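Local atomic coordinates of hypothetical protein (Burkholderia xenovorans, PDB entry 2O8Q), a protein that is of unknown function but has a cupin-like fold and binds a nickel ion. Residues Glu11-Ser16 and Met86-Gly91; Glu76-Tyr79 and Gly83-Met86. All coordinates share one frame; numbering follows the deposited sequence.

Interaction 1: Glu11-Ser16 and Met86-Gly91. With EDO (1,2-ethanediol), chain E.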
ATOM      1  N   GLU A  11      -6.979  17.357  17.882  1.00 21.38           N
ATOM      2  CA  GLU A  11      -8.399  17.303  18.199  1.00 22.33           C
ATOM      3  C   GLU A  11      -8.840  18.626  18.853  1.00 26.97           C
ATOM      4  O   GLU A  11      -8.318  18.959  19.904  1.00 30.55           O
ATOM      5  CB  GLU A  11      -8.651  16.156  19.156  1.00 26.56           C
ATOM      6  CG  GLU A  11     -10.109  15.963  19.448  1.00 28.04           C
ATOM      7  CD  GLU A  11     -10.365  14.707  20.195  1.00 33.65           C
ATOM      8  OE1 GLU A  11      -9.417  14.074  20.717  1.00 42.36           O
ATOM      9  OE2 GLU A  11     -11.546  14.350  20.266  1.00 47.47           O
ATOM     10  N   PRO A  12      -9.789  19.358  18.241  1.00 29.40           N
ATOM     11  CA  PRO A  12     -10.354  20.536  18.943  1.00 32.85           C
ATOM     12  C   PRO A  12     -11.048  20.186  20.266  1.00 37.26           C
ATOM     13  O   PRO A  12     -11.606  19.080  20.444  1.00 37.85           O
ATOM     14  CB  PRO A  12     -11.330  21.106  17.926  1.00 32.66           C
ATOM     15  CG  PRO A  12     -10.833  20.587  16.595  1.00 31.84           C
ATOM     16  CD  PRO A  12     -10.376  19.204  16.904  1.00 29.52           C
ATOM     17  N   LYS A  13     -11.020  21.135  21.200  1.00 45.78           N
ATOM     18  CA  LYS A  13     -11.231  20.821  22.637  1.00 49.98           C
ATOM     19  C   LYS A  13     -12.549  20.690  23.533  1.00 50.08           C
ATOM     20  O   LYS A  13     -12.552  19.723  24.291  1.00 49.75           O
ATOM     21  CB  LYS A  13     -10.152  21.593  23.466  1.00 51.24           C
ATOM     22  CG  LYS A  13      -8.886  20.734  23.758  1.00 52.13           C
ATOM     23  CD  LYS A  13      -7.660  21.562  24.127  1.00 51.35           C
ATOM     24  CE  LYS A  13      -6.384  20.706  24.175  1.00 52.09           C
ATOM     25  NZ  LYS A  13      -6.372  19.740  25.310  1.00 52.35           N
ATOM     26  N   ASP A  14     -13.618  21.500  23.489  0.50 51.80           N
ATOM     27  CA  ASP A  14     -14.333  22.060  22.328  0.50 51.56           C
ATOM     28  C   ASP A  14     -15.184  20.947  21.716  0.50 50.92           C
ATOM     29  O   ASP A  14     -16.400  20.920  21.912  0.50 51.59           O
ATOM     30  CB  ASP A  14     -13.452  22.767  21.299  0.50 51.78           C
ATOM     31  CG  ASP A  14     -12.539  23.795  21.930  0.50 50.57           C
ATOM     32  OD1 ASP A  14     -13.035  24.629  22.727  0.50 45.61           O
ATOM     33  OD2 ASP A  14     -11.329  23.758  21.622  0.50 38.05           O
ATOM     34  N   GLY A  15     -14.554  20.000  21.030  1.00 49.74           N
ATOM     35  CA  GLY A  15     -15.291  18.863  20.442  1.00 47.11           C
ATOM     36  C   GLY A  15     -15.787  19.084  19.017  1.00 43.03           C
ATOM     37  O   GLY A  15     -16.435  18.210  18.423  1.00 40.75           O
ATOM     38  N   SER A  16     -15.473  20.252  18.472  1.00 39.41           N
ATOM     39  CA  SER A  16     -15.694  20.546  17.075  1.00 37.60           C
ATOM     40  C   SER A  16     -14.678  19.786  16.190  1.00 33.87           C
ATOM     41  O   SER A  16     -13.956  18.896  16.665  1.00 36.24           O
ATOM     42  CB  SER A  16     -15.555  22.048  16.872  1.00 36.58           C
ATOM     43  OG  SER A  16     -14.236  22.470  17.159  1.00 38.52           O
HETATM   44  N   MSE A  86       4.176  19.126  19.153  1.00 19.14           N
HETATM   45  CA  MSE A  86       3.674  18.535  20.374  1.00 19.17           C
HETATM   46  C   MSE A  86       2.265  17.922  20.165  1.00 20.97           C
HETATM   47  O   MSE A  86       1.349  18.622  19.755  1.00 21.66           O
HETATM   48  CB  MSE A  86       3.624  19.591  21.456  1.00 19.63           C
HETATM   49  CG  MSE A  86       2.840  19.190  22.664  1.00 22.38           C
HETATM   50 SE   MSE A  86       3.898  17.986  23.750  0.75 23.91          SE
HETATM   51  CE  MSE A  86       5.334  19.151  24.383  1.00 22.63           C
ATOM     52  N   LEU A  87       2.102  16.627  20.414  1.00 19.88           N
ATOM     53  CA  LEU A  87       0.839  15.973  20.218  1.00 19.83           C
ATOM     54  C   LEU A  87       0.256  15.512  21.549  1.00 21.19           C
ATOM     55  O   LEU A  87       0.962  14.898  22.343  1.00 24.22           O
ATOM     56  CB  LEU A  87       1.007  14.707  19.348  1.00 21.59           C
ATOM     57  CG  LEU A  87       1.448  14.832  17.916  1.00 27.56           C
ATOM     58  CD1 LEU A  87       1.513  13.377  17.268  1.00 25.54           C
ATOM     59  CD2 LEU A  87       0.482  15.739  17.180  1.00 28.20           C
ATOM     60  N   GLU A  88      -1.039  15.735  21.746  1.00 19.10           N
ATOM     61  CA  GLU A  88      -1.746  15.235  22.917  1.00 18.05           C
ATOM     62  C   GLU A  88      -2.765  14.211  22.433  1.00 19.48           C
ATOM     63  O   GLU A  88      -2.851  13.961  21.217  1.00 19.28           O
ATOM     64  CB  GLU A  88      -2.505  16.372  23.611  1.00 20.44           C
ATOM     65  CG  GLU A  88      -1.672  17.529  24.076  1.00 21.97           C
ATOM     66  CD  GLU A  88      -2.559  18.580  24.731  1.00 23.42           C
ATOM     67  OE1 GLU A  88      -2.814  18.431  25.933  1.00 30.78           O
ATOM     68  OE2 GLU A  88      -3.001  19.517  24.037  1.00 31.43           O
ATOM     69  N   ALA A  89      -3.580  13.673  23.345  1.00 19.03           N
ATOM     70  CA  ALA A  89      -4.601  12.682  22.922  1.00 19.50           C
ATOM     71  C   ALA A  89      -5.433  13.260  21.772  1.00 19.11           C
ATOM     72  O   ALA A  89      -5.875  14.437  21.851  1.00 19.61           O
ATOM     73  CB  ALA A  89      -5.495  12.246  24.082  1.00 20.77           C
ATOM     74  N   GLY A  90      -5.665  12.436  20.741  1.00 19.43           N
ATOM     75  CA  GLY A  90      -6.463  12.845  19.595  1.00 17.48           C
ATOM     76  C   GLY A  90      -5.607  13.413  18.493  1.00 19.01           C
ATOM     77  O   GLY A  90      -6.106  13.629  17.417  1.00 19.00           O
ATOM     78  N   GLY A  91      -4.335  13.703  18.790  1.00 19.36           N
ATOM     79  CA  GLY A  91      -3.408  14.225  17.793  1.00 17.19           C
ATOM     80  C   GLY A  91      -2.863  13.125  16.906  1.00 17.79           C
ATOM     81  O   GLY A  91      -2.683  11.976  17.362  1.00 17.91           O
TER
HETATM   82  C1  EDO E 302     -19.014  19.184  16.125  1.00 57.42           C
HETATM   83  O1  EDO E 302     -17.808  19.141  15.352  1.00 44.58           O
HETATM   84  C2  EDO E 302     -20.045  18.301  15.422  1.00 57.34           C
HETATM   85  O2  EDO E 302     -20.423  18.846  14.145  1.00 60.15           O
HETATM   86  O   HOH W   1      -5.234  16.588  20.137  1.00 22.30           O
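A single water molecule joins the backbones of E11 and A89: it accepts from E11 N at 3.0 Å and donates to A89 O at 2.8 Å, and no direct hydrogen bond links 11-16 to 86-91. Segment 86-91 runs from strand 83-88 into a type II beta turn, E88 to G91, closed by G91 N to E88 O. G90, at the third position of this turn, has a positive phi of 93°, and its bare CA leaves room for the E11 carboxylate, whose OE1 lies 3.4 Å from G90 CA. The E11 side chain is extended, with CG anti to the backbone N (chi1 -175°), which brings OE1 up beside the turn. Further out, the K13 and E88 side chains cross at about a right angle, and the ammonium K13 NZ reaches E88 OE2 at 3.6 Å, a long salt bridge. The bend at the end of the lysine chain (chi4 -69°) leaves CE as near to that oxygen as NZ is. A second subunit meets the same place: its R29 donates to G90 O and packs on E11 and P12, while its R47 donates to G15 O. With an exposed, long ion pair and a bridging water in place of apolar packing, the 11-16 loop is probably held to the turn rather lightly, the arginines of the second subunit adding direct hydrogen bonds.

Interaction 2: Glu76-Tyr79 and Gly83-Met86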
ATOM      1  N   GLU A  76       6.340  14.764  21.947  1.00 15.75           N
ATOM      2  CA  GLU A  76       6.870  15.821  21.069  1.00 17.09           C
ATOM      3  C   GLU A  76       7.880  15.176  20.116  1.00 18.12           C
ATOM      4  O   GLU A  76       8.858  14.529  20.529  1.00 19.18           O
ATOM      5  CB  GLU A  76       7.540  16.917  21.905  1.00 16.94           C
ATOM      6  CG  GLU A  76       7.932  18.140  21.108  1.00 18.84           C
ATOM      7  CD  GLU A  76       8.501  19.244  21.931  1.00 22.72           C
ATOM      8  OE1 GLU A  76       9.349  18.943  22.795  1.00 20.48           O
ATOM      9  OE2 GLU A  76       8.091  20.422  21.729  1.00 25.67           O
ATOM     10  N   PHE A  77       7.606  15.382  18.821  1.00 19.20           N
ATOM     11  CA  PHE A  77       8.450  14.937  17.737  1.00 20.59           C
ATOM     12  C   PHE A  77       9.094  16.150  17.099  1.00 18.66           C
ATOM     13  O   PHE A  77       8.717  17.319  17.337  1.00 21.27           O
ATOM     14  CB  PHE A  77       7.575  14.280  16.668  1.00 18.97           C
ATOM     15  CG  PHE A  77       6.911  12.988  17.114  1.00 21.09           C
ATOM     16  CD1 PHE A  77       7.669  11.970  17.644  1.00 24.03           C
ATOM     17  CD2 PHE A  77       5.552  12.781  16.915  1.00 29.77           C
ATOM     18  CE1 PHE A  77       7.070  10.763  18.034  1.00 27.58           C
ATOM     19  CE2 PHE A  77       4.954  11.563  17.257  1.00 29.95           C
ATOM     20  CZ  PHE A  77       5.697  10.567  17.812  1.00 26.00           C
ATOM     21  N   GLU A  78      10.151  15.926  16.326  1.00 17.09           N
ATOM     22  CA  GLU A  78      10.752  16.974  15.529  1.00 17.64           C
ATOM     23  C   GLU A  78      11.003  16.402  14.144  1.00 17.76           C
ATOM     24  O   GLU A  78      11.484  15.286  14.011  1.00 19.76           O
ATOM     25  CB  GLU A  78      12.059  17.516  16.128  1.00 19.02           C
ATOM     26  CG  GLU A  78      12.536  18.755  15.437  1.00 19.83           C
ATOM     27  CD  GLU A  78      13.879  19.273  15.943  1.00 23.62           C
ATOM     28  OE1 GLU A  78      14.402  18.718  16.938  1.00 20.93           O
ATOM     29  OE2 GLU A  78      14.395  20.248  15.342  1.00 27.64           O
ATOM     30  N   TYR A  79      10.668  17.212  13.140  1.00 21.55           N
ATOM     31  CA  TYR A  79      10.752  16.804  11.760  1.00 21.83           C
ATOM     32  C   TYR A  79      11.650  17.698  10.975  1.00 22.99           C
ATOM     33  O   TYR A  79      11.710  18.891  11.229  1.00 22.48           O
ATOM     34  CB  TYR A  79       9.376  16.813  11.088  1.00 25.09           C
ATOM     35  CG  TYR A  79       8.488  15.797  11.728  1.00 20.91           C
ATOM     36  CD1 TYR A  79       8.540  14.410  11.394  1.00 19.19           C
ATOM     37  CD2 TYR A  79       7.540  16.184  12.710  1.00 21.04           C
ATOM     38  CE1 TYR A  79       7.779  13.503  12.038  1.00 19.86           C
ATOM     39  CE2 TYR A  79       6.784  15.254  13.342  1.00 19.54           C
ATOM     40  CZ  TYR A  79       6.850  13.910  12.974  1.00 18.87           C
ATOM     41  OH  TYR A  79       6.095  12.984  13.608  1.00 20.77           O
ATOM     42  N   GLY A  83       9.546  20.959  11.733  1.00 25.62           N
ATOM     43  CA  GLY A  83      10.075  21.367  13.049  1.00 25.11           C
ATOM     44  C   GLY A  83       9.465  20.543  14.176  1.00 22.06           C
ATOM     45  O   GLY A  83       8.994  19.448  13.942  1.00 21.78           O
ATOM     46  N   ALA A  84       9.483  21.096  15.386  1.00 22.30           N
ATOM     47  CA  ALA A  84       8.948  20.422  16.565  1.00 20.31           C
ATOM     48  C   ALA A  84       7.439  20.496  16.580  1.00 22.16           C
ATOM     49  O   ALA A  84       6.823  21.518  16.201  1.00 24.32           O
ATOM     50  CB  ALA A  84       9.550  21.010  17.855  1.00 19.88           C
ATOM     51  N   VAL A  85       6.852  19.393  17.031  1.00 19.88           N
ATOM     52  CA  VAL A  85       5.407  19.190  17.065  1.00 21.15           C
ATOM     53  C   VAL A  85       5.070  18.529  18.383  1.00 18.43           C
ATOM     54  O   VAL A  85       5.557  17.432  18.660  1.00 20.15           O
ATOM     55  CB  VAL A  85       4.933  18.161  15.964  1.00 23.12           C
ATOM     56  CG1 VAL A  85       3.439  17.919  16.137  1.00 27.91           C
ATOM     57  CG2 VAL A  85       5.296  18.617  14.568  1.00 31.71           C
HETATM   58  N   MSE A  86       4.176  19.126  19.153  1.00 19.14           N
HETATM   59  CA  MSE A  86       3.674  18.535  20.374  1.00 19.17           C
HETATM   60  C   MSE A  86       2.265  17.922  20.165  1.00 20.97           C
HETATM   61  O   MSE A  86       1.349  18.622  19.755  1.00 21.66           O
HETATM   62  CB  MSE A  86       3.624  19.591  21.456  1.00 19.63           C
HETATM   63  CG  MSE A  86       2.840  19.190  22.664  1.00 22.38           C
HETATM   64 SE   MSE A  86       3.898  17.986  23.750  0.75 23.91          SE
HETATM   65  CE  MSE A  86       5.334  19.151  24.383  1.00 22.63           C
TER
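F77 and V85 form a hydrogen-bonded antiparallel pair in which both backbone groups of each residue are used: F77 N donates to V85 O at 2.9 Å, and V85 N donates to F77 O at 2.8 Å. The first bond lies in the carbonyl plane; in the second the donor is tilted 28° from it. Y79 and G83 repeat the pattern, Y79 N to G83 O and G83 N to Y79 O, but here Y79 N stands above the G83 carbonyl plane, 52° out of it. Three acceptors take a CA-H...O contact as well: V85 O from E76 CA, F77 O from A84 CA and G83 O from E78 CA. These bonds hold together the beta hairpin of strands 74-79 and 83-88, part of a cupin sheet whose next strand, 101-106, takes up the backbone of E76 and E78 along the other edge of 74-79. The face carrying E76, E78, A84 and M86 is polar in part. E76 OE1 is salt-bridged to R105 and E78 OE1 to R102, while the selenomethionine M86, kinked about CB-CG (chi2 77°), sets CE 4.0 Å from E76 CB. On the reverse face, V85 CG2 meets the edge of the Y79 ring, 3.8 Å from CD2 and near the ring plane. Beyond that apolar edge, Y79 OH is hydrogen-bonded to Q95, and the buried F77 side chain lies about 6 Å from the nickel ion.

Overall arrangement
Both interactions use strand 83-88, and M86 lies in both, though it makes contact only in interaction 2; their centres are 16 Å apart. Interaction 2 is partly buried and local: neighbouring strands of one hairpin, held by regular backbone pairing, with an inward face that approaches the nickel ion. Interaction 1 lies at the surface and joins a loop near the N-terminus to the E88-G91 turn, 70 residues along the chain, through water and charge; it also borders a second subunit, which interaction 2 does not touch. Interaction 1 buries 171 Å² and interaction 2 399 Å². L87 connects the two: its CD1 packs 3.9 Å from F77 CE2.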